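Local coordinates for ssDNA binding protein (PDB 4PSM) that binds single-stranded DNA, probably entrapping the strand in a tunnel system formed between the subunits of its assembly, at residues S13-K18 and E42-I47; V66-E71 and I75-D80; R136-Q139 and K145-S148. One frame throughout, in Å; residues are numbered along the deposited sequence.

Contact 1: residues S13-K18 and E42-I47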
ATOM      1  N   SER A  13      26.253   6.867 -28.082  1.00 32.98           N
ATOM      2  CA  SER A  13      26.574   6.355 -26.750  1.00 37.22           C
ATOM      3  C   SER A  13      25.408   5.587 -26.120  1.00 45.51           C
ATOM      4  O   SER A  13      25.614   4.608 -25.418  1.00 42.87           O
ATOM      5  CB  SER A  13      26.974   7.516 -25.832  1.00 32.32           C
ATOM      6  OG  SER A  13      25.928   8.471 -25.746  1.00 36.28           O
ATOM      7  N   GLY A  14      24.187   6.040 -26.373  1.00 28.49           N
ATOM      8  CA  GLY A  14      23.016   5.403 -25.815  1.00 16.14           C
ATOM      9  C   GLY A  14      22.080   4.776 -26.829  1.00 47.89           C
ATOM     10  O   GLY A  14      20.866   4.774 -26.636  1.00 27.88           O
ATOM     11  N   TYR A  15      22.630   4.234 -27.910  1.00 28.37           N
ATOM     12  CA  TYR A  15      21.787   3.617 -28.932  1.00 36.85           C
ATOM     13  C   TYR A  15      21.183   2.326 -28.377  1.00 38.39           C
ATOM     14  O   TYR A  15      20.013   2.029 -28.585  1.00 22.93           O
ATOM     15  CB  TYR A  15      22.582   3.325 -30.222  1.00 36.28           C
ATOM     16  CG  TYR A  15      23.385   2.040 -30.152  1.00 21.97           C
ATOM     17  CD1 TYR A  15      22.819   0.831 -30.516  1.00 31.84           C
ATOM     18  CD2 TYR A  15      24.694   2.034 -29.681  1.00 16.92           C
ATOM     19  CE1 TYR A  15      23.534  -0.349 -30.423  1.00 26.88           C
ATOM     20  CE2 TYR A  15      25.417   0.863 -29.595  1.00 17.60           C
ATOM     21  CZ  TYR A  15      24.828  -0.327 -29.971  1.00 36.70           C
ATOM     22  OH  TYR A  15      25.538  -1.500 -29.885  1.00 37.19           O
ATOM     23  N   ALA A  16      21.992   1.554 -27.666  1.00 19.19           N
ATOM     24  CA  ALA A  16      21.584   0.212 -27.280  1.00 34.61           C
ATOM     25  C   ALA A  16      20.395   0.241 -26.304  1.00 40.50           C
ATOM     26  O   ALA A  16      19.426  -0.497 -26.474  1.00 31.92           O
ATOM     27  CB  ALA A  16      22.768  -0.556 -26.717  1.00 15.32           C
ATOM     28  N   ASN A  17      20.449   1.117 -25.305  1.00 32.17           N
ATOM     29  CA  ASN A  17      19.301   1.307 -24.424  1.00 15.67           C
ATOM     30  C   ASN A  17      18.055   1.758 -25.188  1.00 38.05           C
ATOM     31  O   ASN A  17      16.939   1.327 -24.891  1.00 36.27           O
ATOM     32  CB  ASN A  17      19.616   2.308 -23.302  1.00 39.08           C
ATOM     33  CG  ASN A  17      20.492   1.717 -22.211  1.00 56.09           C
ATOM     34  OD1 ASN A  17      20.446   0.519 -21.942  1.00 47.28           O
ATOM     35  ND2 ASN A  17      21.293   2.565 -21.572  1.00108.92           N
ATOM     36  N   LYS A  18      18.242   2.631 -26.173  1.00 24.86           N
ATOM     37  CA  LYS A  18      17.105   3.164 -26.905  1.00 22.21           C
ATOM     38  C   LYS A  18      16.433   2.075 -27.730  1.00 41.13           C
ATOM     39  O   LYS A  18      15.204   2.003 -27.812  1.00 25.72           O
ATOM     40  CB  LYS A  18      17.525   4.331 -27.800  1.00 27.29           C
ATOM     41  CG  LYS A  18      16.349   5.001 -28.496  1.00 25.15           C
ATOM     42  CD  LYS A  18      15.387   5.608 -27.476  1.00 40.30           C
ATOM     43  CE  LYS A  18      14.349   6.506 -28.139  1.00 50.70           C
ATOM     44  NZ  LYS A  18      14.975   7.662 -28.846  1.00 55.16           N
ATOM     45  N   GLU A  42      21.047  -9.062 -29.093  1.00 38.44           N
ATOM     46  CA  GLU A  42      21.603  -9.556 -30.344  1.00 46.29           C
ATOM     47  C   GLU A  42      21.774  -8.422 -31.355  1.00 58.42           C
ATOM     48  O   GLU A  42      22.857  -8.214 -31.884  1.00 35.95           O
ATOM     49  CB  GLU A  42      20.721 -10.655 -30.929  1.00 37.52           C
ATOM     50  CG  GLU A  42      20.562 -11.876 -30.039  1.00105.36           C
ATOM     51  CD  GLU A  42      19.705 -12.952 -30.682  1.00144.99           C
ATOM     52  OE1 GLU A  42      19.559 -14.037 -30.081  1.00145.92           O
ATOM     53  OE2 GLU A  42      19.178 -12.715 -31.790  1.00143.80           O
ATOM     54  N   LEU A  43      20.698  -7.690 -31.612  1.00 28.43           N
ATOM     55  CA  LEU A  43      20.728  -6.579 -32.547  1.00 36.06           C
ATOM     56  C   LEU A  43      21.796  -5.553 -32.168  1.00 46.52           C
ATOM     57  O   LEU A  43      22.580  -5.109 -33.006  1.00 43.03           O
ATOM     58  CB  LEU A  43      19.350  -5.921 -32.642  1.00 31.11           C
ATOM     59  CG  LEU A  43      19.275  -4.754 -33.628  1.00 46.42           C
ATOM     60  CD1 LEU A  43      19.882  -5.098 -34.985  1.00 61.50           C
ATOM     61  CD2 LEU A  43      17.890  -4.133 -33.754  1.00 35.84           C
ATOM     62  N   ASN A  44      21.829  -5.188 -30.897  1.00 18.87           N
ATOM     63  CA  ASN A  44      22.781  -4.199 -30.409  1.00 41.78           C
ATOM     64  C   ASN A  44      24.215  -4.672 -30.573  1.00 24.17           C
ATOM     65  O   ASN A  44      25.132  -3.864 -30.726  1.00 36.82           O
ATOM     66  CB  ASN A  44      22.484  -3.825 -28.942  1.00 25.71           C
ATOM     67  CG  ASN A  44      21.227  -2.977 -28.802  1.00 56.96           C
ATOM     68  OD1 ASN A  44      20.851  -2.276 -29.739  1.00 42.57           O
ATOM     69  ND2 ASN A  44      20.565  -3.046 -27.640  1.00 25.91           N
ATOM     70  N   LYS A  45      24.407  -5.986 -30.521  1.00 40.41           N
ATOM     71  CA  LYS A  45      25.718  -6.573 -30.764  1.00 42.90           C
ATOM     72  C   LYS A  45      26.133  -6.273 -32.205  1.00 70.66           C
ATOM     73  O   LYS A  45      27.233  -5.800 -32.466  1.00 35.07           O
ATOM     74  CB  LYS A  45      25.667  -8.081 -30.525  1.00 48.72           C
ATOM     75  CG  LYS A  45      26.247  -8.538 -29.196  1.00 60.42           C
ATOM     76  CD  LYS A  45      27.725  -8.903 -29.337  1.00107.49           C
ATOM     77  CE  LYS A  45      27.927 -10.095 -30.272  1.00112.07           C
ATOM     78  NZ  LYS A  45      29.361 -10.477 -30.415  1.00102.17           N
ATOM     79  N   ILE A  46      25.222  -6.540 -33.133  1.00 26.57           N
ATOM     80  CA  ILE A  46      25.440  -6.314 -34.545  1.00 34.94           C
ATOM     81  C   ILE A  46      25.629  -4.828 -34.831  1.00 56.29           C
ATOM     82  O   ILE A  46      26.574  -4.428 -35.509  1.00 38.38           O
ATOM     83  CB  ILE A  46      24.257  -6.859 -35.359  1.00 41.00           C
ATOM     84  CG1 ILE A  46      24.218  -8.387 -35.271  1.00 49.49           C
ATOM     85  CG2 ILE A  46      24.333  -6.387 -36.801  1.00 45.55           C
ATOM     86  CD1 ILE A  46      22.959  -9.010 -35.855  1.00 55.60           C
ATOM     87  N   ILE A  47      24.732  -4.013 -34.295  1.00 52.82           N
ATOM     88  CA  ILE A  47      24.792  -2.576 -34.507  1.00 41.90           C
ATOM     89  C   ILE A  47      26.148  -2.027 -34.078  1.00 58.64           C
ATOM     90  O   ILE A  47      26.781  -1.255 -34.798  1.00 38.87           O
ATOM     91  CB  ILE A  47      23.662  -1.866 -33.745  1.00 40.87           C
ATOM     92  CG1 ILE A  47      22.309  -2.211 -34.375  1.00 37.24           C
ATOM     93  CG2 ILE A  47      23.873  -0.369 -33.735  1.00 15.87           C
ATOM     94  CD1 ILE A  47      21.136  -1.628 -33.630  1.00 47.20           C
TER
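N44 meets Y15 through its backbone carbonyl and its side chain, and A16 through its side chain. Its carbonyl O accepts a hydrogen bond from Y15 OH at 2.5 Å. This oxygen lies at the edge of the tyrosine ring, in the ring plane. The N44 amide sits nearly upright to the ring, with the two planes 87° apart. The two side chains run past each other in opposite directions, and N44 OD1 lies 3.4 Å from Y15 CE1. The amide nitrogen turns to the backbone of helix 15-26: N44 ND2 donates to A16 O at 3.0 Å. That bond is weak, with an N-H...O angle of 130°. N44 CG also packs 3.5 Å from A16 CB.

The contact joins helix 15-26 to helix 33-53, two helices on a three-stranded antiparallel sheet. Y15 starts the first helix, just after the N-cap G14. Its CG stands between the backbone N and the carbonyl carbon (chi1 82°), which sends the ring across to helix 33-53. A16 CB lies over one ring face, offset toward the rim.

One turn after N44 comes I47, also directed at the tyrosine. Its CG2 branch does the touching, 3.3 Å from Y15 CE1 and 3.6 Å from Y15 CD1. CG2 approaches the ring obliquely. Y15 and I47 both also touch I64 of strand 61-71, and F48 and L51 of helix 33-53 add further cover to the ring.

Contact 2: residues V66-E71 and I75-D80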
ATOM      1  N   VAL A  66      14.880  -0.969 -38.314  1.00 40.41           N
ATOM      2  CA  VAL A  66      14.995  -2.380 -38.624  1.00 52.81           C
ATOM      3  C   VAL A  66      13.632  -3.036 -38.537  1.00 38.76           C
ATOM      4  O   VAL A  66      12.897  -2.849 -37.567  1.00 49.09           O
ATOM      5  CB  VAL A  66      15.997  -3.095 -37.693  1.00 51.78           C
ATOM      6  CG1 VAL A  66      15.495  -3.085 -36.260  1.00 43.26           C
ATOM      7  CG2 VAL A  66      16.247  -4.520 -38.174  1.00 59.03           C
ATOM      8  N   ASP A  67      13.289  -3.778 -39.580  1.00 54.64           N
ATOM      9  CA  ASP A  67      12.071  -4.563 -39.579  1.00 62.84           C
ATOM     10  C   ASP A  67      12.350  -5.885 -38.893  1.00 54.75           C
ATOM     11  O   ASP A  67      13.483  -6.384 -38.899  1.00 33.26           O
ATOM     12  CB  ASP A  67      11.564  -4.787 -41.003  1.00 80.70           C
ATOM     13  CG  ASP A  67      10.941  -3.541 -41.599  1.00133.08           C
ATOM     14  OD1 ASP A  67       9.706  -3.390 -41.501  1.00178.77           O
ATOM     15  OD2 ASP A  67      11.687  -2.713 -42.159  1.00110.50           O
ATOM     16  N   PHE A  68      11.313  -6.435 -38.276  1.00 45.06           N
ATOM     17  CA  PHE A  68      11.425  -7.702 -37.580  1.00 54.18           C
ATOM     18  C   PHE A  68      10.055  -8.351 -37.566  1.00 73.08           C
ATOM     19  O   PHE A  68       9.043  -7.702 -37.830  1.00 48.87           O
ATOM     20  CB  PHE A  68      11.918  -7.486 -36.149  1.00 39.59           C
ATOM     21  CG  PHE A  68      10.910  -6.811 -35.260  1.00 79.02           C
ATOM     22  CD1 PHE A  68      10.103  -7.554 -34.412  1.00 58.55           C
ATOM     23  CD2 PHE A  68      10.760  -5.432 -35.284  1.00 63.50           C
ATOM     24  CE1 PHE A  68       9.167  -6.935 -33.598  1.00 58.63           C
ATOM     25  CE2 PHE A  68       9.826  -4.808 -34.474  1.00 74.30           C
ATOM     26  CZ  PHE A  68       9.030  -5.563 -33.627  1.00 64.07           C
ATOM     27  N   ASN A  69      10.025  -9.638 -37.268  1.00 78.80           N
ATOM     28  CA  ASN A  69       8.763 -10.333 -37.155  1.00 72.53           C
ATOM     29  C   ASN A  69       8.687 -11.088 -35.847  1.00 77.88           C
ATOM     30  O   ASN A  69       9.708 -11.517 -35.302  1.00 55.43           O
ATOM     31  CB  ASN A  69       8.567 -11.282 -38.332  1.00 98.00           C
ATOM     32  CG  ASN A  69       7.346 -10.937 -39.148  1.00127.95           C
ATOM     33  OD1 ASN A  69       6.227 -11.330 -38.810  1.00138.80           O
ATOM     34  ND2 ASN A  69       7.550 -10.198 -40.232  1.00120.37           N
ATOM     35  N   ILE A  70       7.472 -11.227 -35.336  1.00 52.98           N
ATOM     36  CA  ILE A  70       7.246 -12.031 -34.150  1.00 63.28           C
ATOM     37  C   ILE A  70       6.686 -13.372 -34.600  1.00 60.41           C
ATOM     38  O   ILE A  70       5.612 -13.447 -35.192  1.00 43.93           O
ATOM     39  CB  ILE A  70       6.302 -11.326 -33.163  1.00 63.79           C
ATOM     40  CG1 ILE A  70       6.857  -9.942 -32.806  1.00 47.03           C
ATOM     41  CG2 ILE A  70       6.098 -12.175 -31.915  1.00 71.29           C
ATOM     42  CD1 ILE A  70       6.034  -9.190 -31.784  1.00 88.38           C
ATOM     43  N   GLU A  71       7.445 -14.431 -34.354  1.00 63.08           N
ATOM     44  CA  GLU A  71       7.018 -15.764 -34.734  1.00 41.19           C
ATOM     45  C   GLU A  71       7.146 -16.695 -33.540  1.00 56.60           C
ATOM     46  O   GLU A  71       8.245 -16.906 -33.030  1.00 34.05           O
ATOM     47  CB  GLU A  71       7.853 -16.275 -35.907  1.00 49.09           C
ATOM     48  CG  GLU A  71       7.391 -17.614 -36.461  1.00124.95           C
ATOM     49  CD  GLU A  71       8.198 -18.059 -37.665  1.00136.51           C
ATOM     50  OE1 GLU A  71       9.307 -17.519 -37.871  1.00134.55           O
ATOM     51  OE2 GLU A  71       7.723 -18.946 -38.407  1.00126.54           O
ATOM     52  N   ILE A  75      11.221 -12.831 -31.343  1.00 65.87           N
ATOM     53  CA  ILE A  75      11.569 -11.744 -32.250  1.00 46.76           C
ATOM     54  C   ILE A  75      12.628 -12.209 -33.246  1.00 51.71           C
ATOM     55  O   ILE A  75      13.744 -12.571 -32.866  1.00 38.63           O
ATOM     56  CB  ILE A  75      12.064 -10.493 -31.486  1.00 66.40           C
ATOM     57  CG1 ILE A  75      10.967  -9.965 -30.559  1.00 54.80           C
ATOM     58  CG2 ILE A  75      12.495  -9.402 -32.460  1.00 56.55           C
ATOM     59  CD1 ILE A  75      11.416  -8.846 -29.656  1.00 36.37           C
ATOM     60  N   VAL A  76      12.267 -12.217 -34.523  1.00 36.49           N
ATOM     61  CA  VAL A  76      13.220 -12.574 -35.568  1.00 51.28           C
ATOM     62  C   VAL A  76      13.584 -11.333 -36.380  1.00 56.54           C
ATOM     63  O   VAL A  76      12.758 -10.752 -37.088  1.00 46.69           O
ATOM     64  CB  VAL A  76      12.723 -13.749 -36.466  1.00 70.50           C
ATOM     65  CG1 VAL A  76      11.842 -14.707 -35.662  1.00 61.67           C
ATOM     66  CG2 VAL A  76      11.994 -13.245 -37.694  1.00 64.93           C
ATOM     67  N   TRP A  77      14.825 -10.896 -36.235  1.00 42.46           N
ATOM     68  CA  TRP A  77      15.269  -9.706 -36.931  1.00 61.46           C
ATOM     69  C   TRP A  77      15.411 -10.014 -38.410  1.00 62.05           C
ATOM     70  O   TRP A  77      15.697 -11.146 -38.794  1.00 67.94           O
ATOM     71  CB  TRP A  77      16.602  -9.210 -36.371  1.00 39.26           C
ATOM     72  CG  TRP A  77      16.543  -8.786 -34.932  1.00 60.00           C
ATOM     73  CD1 TRP A  77      17.172  -9.378 -33.875  1.00 30.87           C
ATOM     74  CD2 TRP A  77      15.816  -7.672 -34.394  1.00 43.59           C
ATOM     75  NE1 TRP A  77      16.887  -8.700 -32.710  1.00 42.36           N
ATOM     76  CE2 TRP A  77      16.055  -7.652 -33.001  1.00 55.88           C
ATOM     77  CE3 TRP A  77      14.987  -6.691 -34.952  1.00 38.99           C
ATOM     78  CZ2 TRP A  77      15.499  -6.689 -32.162  1.00 33.15           C
ATOM     79  CZ3 TRP A  77      14.428  -5.739 -34.117  1.00 35.15           C
ATOM     80  CH2 TRP A  77      14.686  -5.746 -32.735  1.00 45.61           C
ATOM     81  N   ASN A  78      15.176  -9.002 -39.234  1.00 57.88           N
ATOM     82  CA  ASN A  78      15.521  -9.055 -40.645  1.00 42.27           C
ATOM     83  C   ASN A  78      16.725  -8.150 -40.867  1.00 72.84           C
ATOM     84  O   ASN A  78      16.580  -6.963 -41.162  1.00 38.76           O
ATOM     85  CB  ASN A  78      14.343  -8.603 -41.503  1.00 37.08           C
ATOM     86  CG  ASN A  78      14.674  -8.587 -42.982  1.00 86.98           C
ATOM     87  OD1 ASN A  78      15.675  -9.159 -43.417  1.00 91.74           O
ATOM     88  ND2 ASN A  78      13.829  -7.928 -43.766  1.00 66.71           N
ATOM     89  N   LEU A  79      17.913  -8.716 -40.693  1.00 51.08           N
ATOM     90  CA  LEU A  79      19.149  -7.948 -40.729  1.00 51.88           C
ATOM     91  C   LEU A  79      19.323  -7.173 -42.033  1.00 57.24           C
ATOM     92  O   LEU A  79      20.023  -6.161 -42.079  1.00 79.09           O
ATOM     93  CB  LEU A  79      20.336  -8.880 -40.497  1.00 44.83           C
ATOM     94  CG  LEU A  79      20.730  -9.148 -39.039  1.00 71.89           C
ATOM     95  CD1 LEU A  79      19.823  -8.508 -37.982  1.00 71.63           C
ATOM     96  CD2 LEU A  79      21.146 -10.589 -38.708  1.00 80.47           C
ATOM     97  N   ASP A  80      18.678  -7.651 -43.089  1.00 58.23           N
ATOM     98  CA  ASP A  80      18.732  -6.982 -44.380  1.00 71.54           C
ATOM     99  C   ASP A  80      18.126  -5.586 -44.287  1.00 65.29           C
ATOM    100  O   ASP A  80      18.636  -4.638 -44.879  1.00 60.69           O
ATOM    101  CB  ASP A  80      17.997  -7.806 -45.439  1.00113.49           C
ATOM    102  CG  ASP A  80      18.500  -9.236 -45.519  1.00142.70           C
ATOM    103  OD1 ASP A  80      19.405  -9.504 -46.339  1.00111.39           O
ATOM    104  OD2 ASP A  80      17.989 -10.090 -44.760  1.00146.27           O
TER
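F68 and W77 are paired across the two strands as a non-hydrogen-bonded antiparallel pair, with both rings on the same side of the sheet. The phenyl ring and the six-membered ring of the indole meet obliquely, tilted 61° apart, with centroids separated by 5.4 Å. The closest touch is F68 CB against W77 CE3, at 3.4 Å. F68 CG lies between the backbone N and the carbonyl carbon (chi1 69°), which carries the ring across to I75 at a slant, where F68 CD1 meets I75 CG2 at 3.6 Å. The same methyl group sits over the centre of one face of the W77 ring, so one methyl touches both aromatic residues.

V66 comes to the indole from another direction, its side chain at about a right angle to that of W77. Its CG1 touches W77 CZ3 at 3.6 Å. With an alanine here, CG1 and CG2 would be gone, and the CE3-CZ3 rim of the indole would probably lose a packing partner and face a gap beside L5 and L43. The far edge of W77 is fixed by NE1, which donates to A39 O of helix 33-53.

On the other side of the sheet, V76 CG2 packs loosely against N69 CB. The backbones of these two residues form a hydrogen-bonded pair. V76 N donates to N69 O at 2.8 Å in an almost straight bond (177°), and N69 N returns a bond to V76 O. Two residues further on, N78 N donates to D67 O at 3.1 Å. Strands 61-71 and 74-87 thus make an antiparallel beta hairpin, with its aromatic face turned to the helices.

Contact 3: residues R136-Q139 and K145-S148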
ATOM      1  N   ARG A 136      -3.573 -14.927   9.098  1.00 51.82           N
ATOM      2  CA  ARG A 136      -3.233 -15.502  10.395  1.00 43.92           C
ATOM      3  C   ARG A 136      -4.331 -15.197  11.425  1.00 53.37           C
ATOM      4  O   ARG A 136      -4.674 -16.036  12.258  1.00 54.56           O
ATOM      5  CB  ARG A 136      -1.883 -14.950  10.862  1.00 54.70           C
ATOM      6  CG  ARG A 136      -1.053 -15.905  11.697  1.00 82.05           C
ATOM      7  CD  ARG A 136       0.416 -15.862  11.288  1.00 77.20           C
ATOM      8  NE  ARG A 136       0.968 -14.542  11.355  1.00112.65           N
ATOM      9  CZ  ARG A 136       1.629 -13.813  10.460  1.00103.11           C
ATOM     10  NH1 ARG A 136       1.947 -14.190   9.221  1.00 63.35           N
ATOM     11  NH2 ARG A 136       1.982 -12.621  10.892  1.00 48.41           N
HETATM   12  N   MSE A 137      -4.881 -13.990  11.361  1.00 38.65           N
HETATM   13  CA  MSE A 137      -5.977 -13.610  12.232  1.00 41.52           C
HETATM   14  C   MSE A 137      -7.235 -14.407  11.921  1.00 38.67           C
HETATM   15  O   MSE A 137      -7.999 -14.749  12.822  1.00 48.59           O
HETATM   16  CB  MSE A 137      -6.286 -12.133  12.087  1.00 29.35           C
HETATM   17  CG  MSE A 137      -5.303 -11.205  12.763  1.00113.80           C
HETATM   18 SE   MSE A 137      -5.582  -9.337  12.249  1.00 99.98          SE
HETATM   19  CE  MSE A 137      -7.508  -9.209  12.482  1.00 23.70           C
ATOM     20  N   LYS A 138      -7.460 -14.683  10.646  1.00 23.00           N
ATOM     21  CA  LYS A 138      -8.563 -15.534  10.257  1.00 32.50           C
ATOM     22  C   LYS A 138      -8.387 -16.889  10.937  1.00 46.96           C
ATOM     23  O   LYS A 138      -9.328 -17.434  11.510  1.00 46.63           O
ATOM     24  CB  LYS A 138      -8.621 -15.694   8.734  1.00 32.36           C
ATOM     25  CG  LYS A 138      -9.164 -14.470   8.007  1.00 47.83           C
ATOM     26  CD  LYS A 138      -9.064 -14.617   6.498  1.00 47.83           C
ATOM     27  CE  LYS A 138      -9.940 -15.749   5.966  1.00 48.71           C
ATOM     28  NZ  LYS A 138      -9.597 -16.069   4.541  1.00 54.96           N
ATOM     29  N   GLN A 139      -7.161 -17.402  10.897  1.00 45.46           N
ATOM     30  CA  GLN A 139      -6.841 -18.715  11.435  1.00 44.13           C
ATOM     31  C   GLN A 139      -7.011 -18.781  12.942  1.00 58.78           C
ATOM     32  O   GLN A 139      -7.480 -19.785  13.487  1.00 61.16           O
ATOM     33  CB  GLN A 139      -5.397 -19.077  11.092  1.00 30.63           C
ATOM     34  CG  GLN A 139      -5.121 -19.195   9.611  1.00 28.48           C
ATOM     35  CD  GLN A 139      -3.644 -19.306   9.325  1.00 64.10           C
ATOM     36  OE1 GLN A 139      -2.808 -19.020  10.193  1.00 33.07           O
ATOM     37  NE2 GLN A 139      -3.309 -19.715   8.102  1.00 31.08           N
ATOM     38  N   LYS A 145     -13.789 -18.952   6.388  1.00 52.65           N
ATOM     39  CA  LYS A 145     -13.184 -19.817   5.382  1.00 40.46           C
ATOM     40  C   LYS A 145     -11.741 -19.379   5.158  1.00 56.54           C
ATOM     41  O   LYS A 145     -11.476 -18.199   4.934  1.00 72.69           O
ATOM     42  CB  LYS A 145     -13.968 -19.743   4.070  1.00 73.31           C
ATOM     43  CG  LYS A 145     -13.575 -20.787   3.029  1.00 71.07           C
ATOM     44  CD  LYS A 145     -14.495 -20.748   1.807  1.00 96.13           C
ATOM     45  CE  LYS A 145     -15.953 -21.041   2.165  1.00124.78           C
ATOM     46  NZ  LYS A 145     -16.642 -19.900   2.842  1.00115.62           N
ATOM     47  N   LEU A 146     -10.810 -20.324   5.238  1.00 48.31           N
ATOM     48  CA  LEU A 146      -9.395 -20.025   5.034  1.00 60.35           C
ATOM     49  C   LEU A 146      -8.943 -20.301   3.600  1.00 47.26           C
ATOM     50  O   LEU A 146      -9.546 -21.109   2.889  1.00 57.67           O
ATOM     51  CB  LEU A 146      -8.528 -20.829   6.007  1.00 53.39           C
ATOM     52  CG  LEU A 146      -8.873 -20.727   7.496  1.00 62.66           C
ATOM     53  CD1 LEU A 146      -7.996 -21.615   8.373  1.00 46.43           C
ATOM     54  CD2 LEU A 146      -8.926 -19.298   8.015  1.00 59.38           C
ATOM     55  N   ARG A 147      -7.872 -19.625   3.189  1.00 43.67           N
ATOM     56  CA  ARG A 147      -7.259 -19.861   1.882  1.00 43.36           C
ATOM     57  C   ARG A 147      -6.732 -21.290   1.783  1.00 68.19           C
ATOM     58  O   ARG A 147      -6.722 -21.889   0.707  1.00 74.31           O
ATOM     59  CB  ARG A 147      -6.111 -18.871   1.646  1.00 62.64           C
ATOM     60  CG  ARG A 147      -6.536 -17.406   1.650  1.00 79.89           C
ATOM     61  CD  ARG A 147      -7.456 -17.092   0.479  1.00102.81           C
ATOM     62  NE  ARG A 147      -8.144 -15.818   0.655  1.00115.41           N
ATOM     63  CZ  ARG A 147      -7.620 -14.637   0.343  1.00113.65           C
ATOM     64  NH1 ARG A 147      -6.396 -14.566  -0.161  1.00116.74           N
ATOM     65  NH2 ARG A 147      -8.321 -13.526   0.538  1.00 64.35           N
ATOM     66  N   SER A 148      -6.299 -21.828   2.919  1.00 71.43           N
ATOM     67  CA  SER A 148      -5.707 -23.160   2.969  1.00 67.24           C
ATOM     68  C   SER A 148      -6.767 -24.250   3.006  1.00 72.81           C
ATOM     69  O   SER A 148      -6.457 -25.423   3.224  1.00 91.40           O
ATOM     70  CB  SER A 148      -4.780 -23.291   4.179  1.00 37.22           C
ATOM     71  OG  SER A 148      -5.500 -23.174   5.392  1.00 84.36           O
TER
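K138 NZ approaches the flat guanidinium of R147 obliquely, 4.2 Å from R147 NE. The two cations are gathered round a shared anion: K138 NZ and R147 NH2 both form salt bridges with E117 OE2 of the second subunit. E135 of the same chain gives K138 a further salt bridge. Here the C-terminal tail folds back on the end of the long helix 93-141, which is predicted to be part of a coiled coil.

The amide of Q139 is directed to the second subunit, where OE1 accepts a bond from R28 NH2. Its aliphatic part serves the tail instead. Q139 CG lies 4.0 Å from L146 CD1, the two side chains crossing at about a right angle. The other branch, L146 CD2, packs 3.7 Å from K138 CB. L146 also touches F24 of the second subunit, so it fills a seam between helix, tail and neighbour.

The K138 chain is extended to CD and then bends (chi3 65°), which turns its ammonium toward the tail. There K138 NZ donates to K145 O at 2.9 Å, lying in the plane of the carbonyl.

Overall arrangement
Contacts 1 and 2 belong to one globular unit, with centres 15 Å apart, and they touch. L43 of helix 33-53 joins them: its CD2 lies 3.6 Å from V66 CG1, and its CB 3.7 Å from W77 NE1. Helix 33-53 thus lies against both helix 15-26 and the hairpin, and L43 touches both. Contact 3 is remote, at the far end of the long helix. Its centre is about 51 Å from that of contact 1 and 50 Å from that of contact 2. It lies against a second subunit, so it belongs to the assembly that probably forms the DNA tunnels.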